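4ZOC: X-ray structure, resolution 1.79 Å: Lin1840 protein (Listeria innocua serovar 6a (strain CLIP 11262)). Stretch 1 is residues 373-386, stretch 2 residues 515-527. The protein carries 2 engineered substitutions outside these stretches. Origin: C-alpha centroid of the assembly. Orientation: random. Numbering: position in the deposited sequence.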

ATOM      1  N   GLU A 373      -6.156  30.799  -9.569  1.00 11.43           N
ATOM      2  CA  GLU A 373      -5.121  30.516  -8.509  1.00 12.58           C
ATOM      3  C   GLU A 373      -4.705  29.042  -8.417  1.00 10.23           C
ATOM      4  O   GLU A 373      -3.593  28.738  -7.990  1.00  9.31           O
ATOM      5  N   SER A 374      -5.583  28.163  -8.838  1.00  9.22           N
ATOM      6  CA  SER A 374      -5.538  26.717  -8.568  1.00  9.02           C
ATOM      7  C   SER A 374      -5.020  25.856  -9.740  1.00  8.74           C
ATOM      8  O   SER A 374      -4.527  24.741  -9.542  1.00 10.85           O
ATOM      9  N   ALA A 375      -5.117  26.378 -10.940  1.00  8.49           N
ATOM     10  CA  ALA A 375      -4.609  25.657 -12.131  1.00  7.69           C
ATOM     11  C   ALA A 375      -3.084  25.555 -12.047  1.00  7.74           C
ATOM     12  O   ALA A 375      -2.418  26.458 -11.466  1.00  7.19           O
ATOM     13  N   VAL A 376      -2.525  24.528 -12.688  1.00  7.86           N
ATOM     14  CA  VAL A 376      -1.074  24.273 -12.597  1.00  7.55           C
ATOM     15  C   VAL A 376      -0.527  24.104 -13.985  1.00  7.98           C
ATOM     16  O   VAL A 376      -0.940  23.261 -14.759  1.00  6.95           O
ATOM     17  N   LEU A 377       0.344  25.028 -14.328  1.00  9.68           N
ATOM     18  CA  LEU A 377       1.029  24.947 -15.607  1.00  9.47           C
ATOM     19  C   LEU A 377       2.124  23.959 -15.498  1.00  8.44           C
ATOM     20  O   LEU A 377       3.071  24.155 -14.732  1.00  9.26           O
ATOM     21  N   LEU A 378       2.032  22.886 -16.253  1.00  8.23           N
ATOM     22  CA  LEU A 378       2.991  21.742 -16.083  1.00  7.95           C
ATOM     23  C   LEU A 378       4.094  21.709 -17.141  1.00  9.12           C
ATOM     24  O   LEU A 378       5.259  21.264 -16.873  1.00  9.41           O
ATOM     25  N   GLU A 379       3.765  22.173 -18.335  1.00  8.56           N
ATOM     26  CA  GLU A 379       4.738  22.312 -19.487  1.00  7.70           C
ATOM     27  C   GLU A 379       4.422  23.576 -20.271  1.00  8.42           C
ATOM     28  O   GLU A 379       3.247  23.945 -20.424  1.00  8.67           O
ATOM     29  N   ASN A 380       5.462  24.210 -20.791  1.00  9.20           N
ATOM     30  CA  ASN A 380       5.292  25.345 -21.733  1.00  8.42           C
ATOM     31  C   ASN A 380       6.602  25.491 -22.430  1.00 12.91           C
ATOM     32  O   ASN A 380       7.468  26.286 -22.038  1.00 16.71           O
ATOM     33  N   LYS A 381       6.732  24.655 -23.425  1.00 15.51           N
ATOM     34  CA  LYS A 381       7.948  24.559 -24.284  1.00 17.58           C
ATOM     35  C   LYS A 381       7.942  25.713 -25.293  1.00 19.58           C
ATOM     36  O   LYS A 381       6.940  25.996 -25.940  1.00 23.63           O
ATOM     37  N   SER A 382       9.038  26.426 -25.391  1.00 20.65           N
ATOM     38  CA  SER A 382       9.151  27.459 -26.439  1.00 27.92           C
ATOM     39  C   SER A 382       8.220  28.664 -26.297  1.00 23.92           C
ATOM     40  O   SER A 382       7.989  29.377 -27.255  1.00 19.09           O
ATOM     41  N   ARG A 383       7.744  28.925 -25.085  1.00 25.28           N
ATOM     42  CA  ARG A 383       6.904  30.078 -24.806  1.00 26.54           C
ATOM     43  C   ARG A 383       5.690  30.096 -25.705  1.00 19.72           C
ATOM     44  O   ARG A 383       5.251  31.170 -26.149  1.00 22.05           O
ATOM     45  N   LEU A 384       5.157  28.900 -26.001  1.00 16.06           N
ATOM     46  CA  LEU A 384       3.847  28.807 -26.681  1.00 14.84           C
ATOM     47  C   LEU A 384       2.742  29.652 -25.962  1.00 13.56           C
ATOM     48  O   LEU A 384       2.053  30.501 -26.553  1.00 13.32           O
ATOM     49  N   LEU A 385       2.596  29.425 -24.682  1.00 12.20           N
ATOM     50  CA  LEU A 385       1.769  30.278 -23.832  1.00 10.24           C
ATOM     51  C   LEU A 385       2.497  31.455 -23.244  1.00 10.86           C
ATOM     52  O   LEU A 385       3.672  31.326 -22.846  1.00 12.47           O
ATOM     53  N   PRO A 386       1.795  32.579 -23.079  1.00 11.06           N
ATOM     54  CA  PRO A 386       0.421  32.832 -23.425  1.00 11.49           C
ATOM     55  C   PRO A 386       0.220  33.060 -24.928  1.00 13.37           C
ATOM     56  O   PRO A 386       1.134  33.540 -25.658  1.00 13.60           O
ATOM     57  N   LEU A 515       1.102  12.634 -22.526  1.00  9.15           N
ATOM     58  CA  LEU A 515       0.528  13.901 -22.938  1.00  8.58           C
ATOM     59  C   LEU A 515       1.580  14.975 -23.005  1.00  9.12           C
ATOM     60  O   LEU A 515       1.628  15.715 -23.954  1.00 13.08           O
ATOM     61  N   ALA A 516       2.430  15.041 -21.978  1.00  9.41           N
ATOM     62  CA  ALA A 516       3.496  16.030 -21.940  1.00 11.07           C
ATOM     63  C   ALA A 516       4.404  15.861 -23.144  1.00 12.52           C
ATOM     64  O   ALA A 516       4.871  16.849 -23.732  1.00 18.65           O
ATOM     65  N   GLU A 517       4.678  14.618 -23.469  1.00 12.59           N
ATOM     66  CA  GLU A 517       5.528  14.335 -24.664  1.00 16.55           C
ATOM     67  C   GLU A 517       4.858  14.557 -26.064  1.00 17.16           C
ATOM     68  O   GLU A 517       5.548  14.581 -27.082  1.00 21.08           O
ATOM     69  N   SER A 518       3.542  14.611 -26.132  1.00 13.79           N
ATOM     70  CA  SER A 518       2.812  14.730 -27.354  1.00 14.54           C
ATOM     71  C   SER A 518       2.343  16.193 -27.569  1.00 15.54           C
ATOM     72  O   SER A 518       1.599  16.480 -28.533  1.00 18.79           O
ATOM     73  N   SER A 519       2.740  17.114 -26.696  1.00 11.00           N
ATOM     74  CA  SER A 519       2.265  18.501 -26.791  1.00 12.16           C
ATOM     75  C   SER A 519       3.397  19.464 -26.433  1.00 10.63           C
ATOM     76  O   SER A 519       4.424  19.041 -25.890  1.00 11.41           O
ATOM     77  N   ASP A 520       3.202  20.748 -26.723  1.00 10.51           N
ATOM     78  CA  ASP A 520       4.137  21.774 -26.405  1.00 11.31           C
ATOM     79  C   ASP A 520       3.874  22.436 -25.083  1.00 11.79           C
ATOM     80  O   ASP A 520       4.772  22.965 -24.484  1.00 15.49           O
ATOM     81  N   ALA A 521       2.617  22.458 -24.656  1.00 10.22           N
ATOM     82  CA  ALA A 521       2.208  22.966 -23.373  1.00  9.80           C
ATOM     83  C   ALA A 521       1.127  22.135 -22.771  1.00  8.61           C
ATOM     84  O   ALA A 521       0.359  21.408 -23.458  1.00 10.38           O
ATOM     85  N   LEU A 522       1.119  22.141 -21.458  1.00  8.57           N
ATOM     86  CA  LEU A 522       0.221  21.237 -20.652  1.00  7.24           C
ATOM     87  C   LEU A 522      -0.225  21.995 -19.400  1.00  6.72           C
ATOM     88  O   LEU A 522       0.586  22.434 -18.597  1.00  7.80           O
ATOM     89  N   LEU A 523      -1.524  22.273 -19.364  1.00  5.66           N
ATOM     90  CA  LEU A 523      -2.172  23.084 -18.322  1.00  6.29           C
ATOM     91  C   LEU A 523      -3.241  22.236 -17.586  1.00  7.65           C
ATOM     92  O   LEU A 523      -4.217  21.728 -18.177  1.00  8.97           O
ATOM     93  N   GLU A 524      -2.992  22.048 -16.300  1.00  6.35           N
ATOM     94  CA  GLU A 524      -3.842  21.273 -15.425  1.00  6.85           C
ATOM     95  C   GLU A 524      -4.874  22.173 -14.778  1.00  5.96           C
ATOM     96  O   GLU A 524      -4.548  23.000 -13.909  1.00  7.86           O
ATOM     97  N   LEU A 525      -6.091  22.077 -15.270  1.00  5.93           N
ATOM     98  CA  LEU A 525      -7.221  22.916 -14.777  1.00  8.02           C
ATOM     99  C   LEU A 525      -8.006  22.244 -13.700  1.00  7.86           C
ATOM    100  O   LEU A 525      -8.864  22.923 -13.099  1.00  8.77           O
ATOM    101  N   TRP A 526      -7.756  20.941 -13.466  1.00  6.76           N
ATOM    102  CA  TRP A 526      -8.579  20.121 -12.557  1.00  5.85           C
ATOM    103  C   TRP A 526     -10.072  20.282 -12.984  1.00  6.96           C
ATOM    104  O   TRP A 526     -10.403  20.222 -14.173  1.00  8.52           O
ATOM    105  N   PHE A 527     -10.985  20.462 -12.054  1.00  7.51           N
ATOM    106  CA  PHE A 527     -12.319  20.968 -12.434  1.00  7.28           C
ATOM    107  C   PHE A 527     -12.495  22.321 -11.756  1.00  7.61           C
ATOM    108  O   PHE A 527     -12.554  22.423 -10.555  1.00  8.24           O
TER

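K381 NZ donates the only side-chain hydrogen bonds that cross between the stretches. Its CA-to-CB bond points toward the second stretch, with chi1 m, and NZ donates to A516 O at 2.9 Å and to S519 O at 2.8 Å. Lysine suits this place because its long, flexible chain ends in an amine that can donate to two backbone carbonyls at once. The backbone anchors the same residue, K381 N donating to D520 O at 2.8 Å.

The two strands run antiparallel. V376 N to E524 O and E524 N to V376 O, both 2.8 Å, form a reciprocal pair. Farther on, a beta bulge lets L522 O accept from both L378 N (2.8 Å) and E379 N (3.2 Å), while L522 N returns a bond to E379 O at 3.0 Å.

At the bulge, L378 (m, t) points its CA-to-CB bond toward the other stretch, where its CD1 lies 3.9 Å from CD2 of L522 (t, p). The face bearing V376, E379, L522 and E524 is mixed: E379 (m) lays its CG 4.0 Å from A516 CB, its OE2 being bonded elsewhere in the structure. E524 (t) leads its end away from the first stretch, and OE1 accepts from W526 N at 2.9 Å.

The face with L377, L523, N380 and A521 is more apolar. L377 and L523, both t, p, meet CD1 to CD1 at 4.1 Å. The small A521 allows close approach: L385 CD1 (m, t) comes within 3.9 Å of A521 CB. N380 (t) positions that loop leucine, its OD1 accepting from L385 N at 2.9 Å and its ND2 donating to L385 O at 3.0 Å. Beyond the strand ends, A375 CB lies 4.0 Å from L525 CD2. W526 (m) points toward the first stretch, and S374 O lies at the edge of its ring, 3.8 Å from W526 CD1; neither S374 O nor W526 NE1 has a partner in the model, although the contact buries both.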

ATOM      1  CB  GLU A 373      -5.614  30.897  -7.087  1.00 12.48           C
ATOM      2  CG  GLU A 373      -5.839  32.394  -6.908  1.00 14.36           C
ATOM      3  CD  GLU A 373      -4.561  33.167  -6.823  1.00 19.58           C
ATOM      4  OE1 GLU A 373      -3.561  32.636  -6.285  1.00 18.44           O
ATOM      5  OE2 GLU A 373      -4.559  34.292  -7.346  1.00 23.75           O
ATOM      6  CB  SER A 374      -6.942  26.241  -8.253  1.00  8.97           C
ATOM      7  OG  SER A 374      -7.404  26.828  -7.076  1.00  9.82           O
ATOM      8  CB  ALA A 375      -5.003  26.345 -13.398  1.00  7.04           C
ATOM      9  CB  VAL A 376      -0.691  23.040 -11.770  1.00  7.85           C
ATOM     10  CG1 VAL A 376       0.830  22.928 -11.681  1.00  9.61           C
ATOM     11  CG2 VAL A 376      -1.343  23.082 -10.408  1.00  8.06           C
ATOM     12  CB  LEU A 377       1.573  26.335 -16.027  1.00  7.74           C
ATOM     13  CG  LEU A 377       2.213  26.361 -17.455  1.00  7.05           C
ATOM     14  CD1 LEU A 377       1.255  26.049 -18.612  1.00  6.71           C
ATOM     15  CD2 LEU A 377       2.907  27.712 -17.692  1.00  7.21           C
ATOM     16  CB  LEU A 378       2.207  20.439 -16.124  1.00  8.55           C
ATOM     17  CG  LEU A 378       1.255  20.172 -14.953  1.00  7.80           C
ATOM     18  CD1 LEU A 378       0.523  18.896 -15.204  1.00  8.97           C
ATOM     19  CD2 LEU A 378       2.064  20.167 -13.673  1.00  8.87           C
ATOM     20  CB  GLU A 379       4.723  21.128 -20.499  1.00  8.44           C
ATOM     21  CG  GLU A 379       5.029  19.752 -19.901  1.00 11.49           C
ATOM     22  CD  GLU A 379       6.458  19.565 -19.416  1.00 12.09           C
ATOM     23  OE1 GLU A 379       7.359  20.386 -19.793  1.00 13.02           O
ATOM     24  OE2 GLU A 379       6.631  18.563 -18.671  1.00 11.52           O
ATOM     25  CB  ASN A 380       4.949  26.602 -20.988  1.00  9.24           C
ATOM     26  CG  ASN A 380       4.557  27.756 -21.907  1.00  8.70           C
ATOM     27  OD1 ASN A 380       4.192  27.557 -23.050  1.00  9.83           O
ATOM     28  ND2 ASN A 380       4.649  28.953 -21.389  1.00  8.86           N
ATOM     29  CB  LYS A 381       7.961  23.192 -24.929  1.00 19.33           C
ATOM     30  CG  LYS A 381       8.001  22.070 -23.859  1.00 18.57           C
ATOM     31  CD  LYS A 381       8.119  20.667 -24.468  1.00 25.23           C
ATOM     32  CE  LYS A 381       7.060  19.699 -23.926  1.00 25.30           C
ATOM     33  NZ  LYS A 381       6.983  18.496 -24.817  1.00 21.15           N
ATOM     34  CB  SER A 382       8.933  26.818 -27.827  1.00 37.92           C
ATOM     35  OG  SER A 382       9.969  25.895 -28.068  1.00 47.92           O
ATOM     36  CB  ARG A 383       7.730  31.387 -24.884  1.00 37.56           C
ATOM     37  CG  ARG A 383       8.733  31.542 -23.736  1.00 39.39           C
ATOM     38  CD  ARG A 383       9.317  32.944 -23.650  1.00 55.40           C
ATOM     39  NE  ARG A 383       9.878  33.189 -22.310  1.00 68.69           N
ATOM     40  CZ  ARG A 383      11.023  32.675 -21.860  1.00 68.24           C
ATOM     41  NH1 ARG A 383      11.772  31.881 -22.627  1.00 70.78           N
ATOM     42  NH2 ARG A 383      11.424  32.957 -20.639  1.00 65.69           N
ATOM     43  CB  LEU A 384       3.349  27.352 -26.796  1.00 12.48           C
ATOM     44  CG  LEU A 384       1.961  27.173 -27.481  1.00 12.02           C
ATOM     45  CD1 LEU A 384       1.910  27.812 -28.845  1.00 14.44           C
ATOM     46  CD2 LEU A 384       1.570  25.724 -27.667  1.00 13.44           C
ATOM     47  CB  LEU A 385       1.189  29.451 -22.631  1.00  9.65           C
ATOM     48  CG  LEU A 385       0.426  28.212 -23.106  1.00  9.80           C
ATOM     49  CD1 LEU A 385      -0.088  27.498 -21.860  1.00 10.65           C
ATOM     50  CD2 LEU A 385      -0.693  28.595 -24.025  1.00 14.21           C
ATOM     51  CB  PRO A 386       0.087  34.092 -22.670  1.00 13.17           C
ATOM     52  CG  PRO A 386       1.365  34.779 -22.492  1.00 12.66           C
ATOM     53  CD  PRO A 386       2.386  33.698 -22.346  1.00 11.38           C
ATOM     54  CB  LEU A 515      -0.609  14.284 -21.980  1.00  8.17           C
ATOM     55  CG  LEU A 515      -1.714  13.237 -21.868  1.00  9.92           C
ATOM     56  CD1 LEU A 515      -2.762  13.659 -20.865  1.00 10.62           C
ATOM     57  CD2 LEU A 515      -2.392  12.846 -23.159  1.00 10.25           C
ATOM     58  CB  ALA A 516       4.317  15.883 -20.687  1.00 10.50           C
ATOM     59  CB  GLU A 517       6.117  12.931 -24.537  1.00 20.04           C
ATOM     60  CG  GLU A 517       7.151  12.907 -23.394  1.00 23.21           C
ATOM     61  CD  GLU A 517       7.790  11.564 -23.101  1.00 24.66           C
ATOM     62  OE1 GLU A 517       7.461  10.570 -23.819  1.00 26.81           O
ATOM     63  OE2 GLU A 517       8.609  11.536 -22.104  1.00 30.19           O
ATOM     64  CB  SER A 518       1.569  13.861 -27.253  1.00 14.88           C
ATOM     65  OG  SER A 518       1.756  12.457 -27.551  1.00 20.14           O
ATOM     66  CB  SER A 519       1.067  18.726 -25.846  1.00 10.59           C
ATOM     67  OG  SER A 519       1.404  18.502 -24.468  1.00 11.12           O
ATOM     68  CB  ASP A 520       4.124  22.842 -27.514  1.00 13.21           C
ATOM     69  CG  ASP A 520       4.455  22.237 -28.881  1.00 14.97           C
ATOM     70  OD1 ASP A 520       5.578  21.865 -29.050  1.00 20.10           O
ATOM     71  OD2 ASP A 520       3.619  21.926 -29.709  1.00 15.74           O
ATOM     72  CB  ALA A 521       1.743  24.455 -23.420  1.00  8.51           C
ATOM     73  CB  LEU A 522       0.906  19.908 -20.253  1.00  7.74           C
ATOM     74  CG  LEU A 522       0.137  19.067 -19.265  1.00  8.15           C
ATOM     75  CD1 LEU A 522      -1.148  18.632 -19.916  1.00 10.85           C
ATOM     76  CD2 LEU A 522       0.969  17.813 -18.907  1.00  8.44           C
ATOM     77  CB  LEU A 523      -2.789  24.327 -18.951  1.00  6.91           C
ATOM     78  CG  LEU A 523      -3.465  25.355 -17.953  1.00  6.98           C
ATOM     79  CD1 LEU A 523      -2.474  25.878 -16.933  1.00  7.06           C
ATOM     80  CD2 LEU A 523      -4.212  26.453 -18.723  1.00  8.51           C
ATOM     81  CB  GLU A 524      -2.967  20.550 -14.393  1.00  7.79           C
ATOM     82  CG  GLU A 524      -3.774  19.896 -13.243  1.00  8.45           C
ATOM     83  CD  GLU A 524      -4.628  18.737 -13.696  1.00  8.58           C
ATOM     84  OE1 GLU A 524      -5.739  19.006 -14.279  1.00  7.01           O
ATOM     85  OE2 GLU A 524      -4.181  17.586 -13.502  1.00  6.80           O
ATOM     86  CB  LEU A 525      -8.218  23.256 -15.890  1.00  8.29           C
ATOM     87  CG  LEU A 525      -7.485  24.271 -16.730  1.00 10.18           C
ATOM     88  CD1 LEU A 525      -7.402  23.950 -18.181  1.00 13.76           C
ATOM     89  CD2 LEU A 525      -7.521  25.705 -16.376  1.00  8.01           C
ATOM     90  CB  TRP A 526      -8.343  20.521 -11.125  1.00  5.37           C
ATOM     91  CG  TRP A 526      -6.903  20.355 -10.680  1.00  5.20           C
ATOM     92  CD1 TRP A 526      -6.008  21.337 -10.375  1.00  6.25           C
ATOM     93  CD2 TRP A 526      -6.263  19.114 -10.357  1.00  6.08           C
ATOM     94  NE1 TRP A 526      -4.814  20.763  -9.913  1.00  6.69           N
ATOM     95  CE2 TRP A 526      -4.966  19.409  -9.860  1.00  6.48           C
ATOM     96  CE3 TRP A 526      -6.673  17.774 -10.393  1.00  7.33           C
ATOM     97  CZ2 TRP A 526      -4.040  18.374  -9.476  1.00  6.06           C
ATOM     98  CZ3 TRP A 526      -5.769  16.773  -9.960  1.00  7.44           C
ATOM     99  CH2 TRP A 526      -4.478  17.096  -9.511  1.00  6.86           C
ATOM    100  CB  PHE A 527     -13.394  19.979 -12.029  1.00  7.35           C
ATOM    101  CG  PHE A 527     -13.360  18.694 -12.791  1.00  6.51           C
ATOM    102  CD1 PHE A 527     -13.420  18.663 -14.186  1.00  6.30           C
ATOM    103  CD2 PHE A 527     -13.240  17.466 -12.104  1.00  5.61           C
ATOM    104  CE1 PHE A 527     -13.523  17.463 -14.868  1.00  5.93           C
ATOM    105  CE2 PHE A 527     -13.308  16.308 -12.777  1.00  6.24           C
ATOM    106  CZ  PHE A 527     -13.446  16.284 -14.158  1.00  5.94           C
TER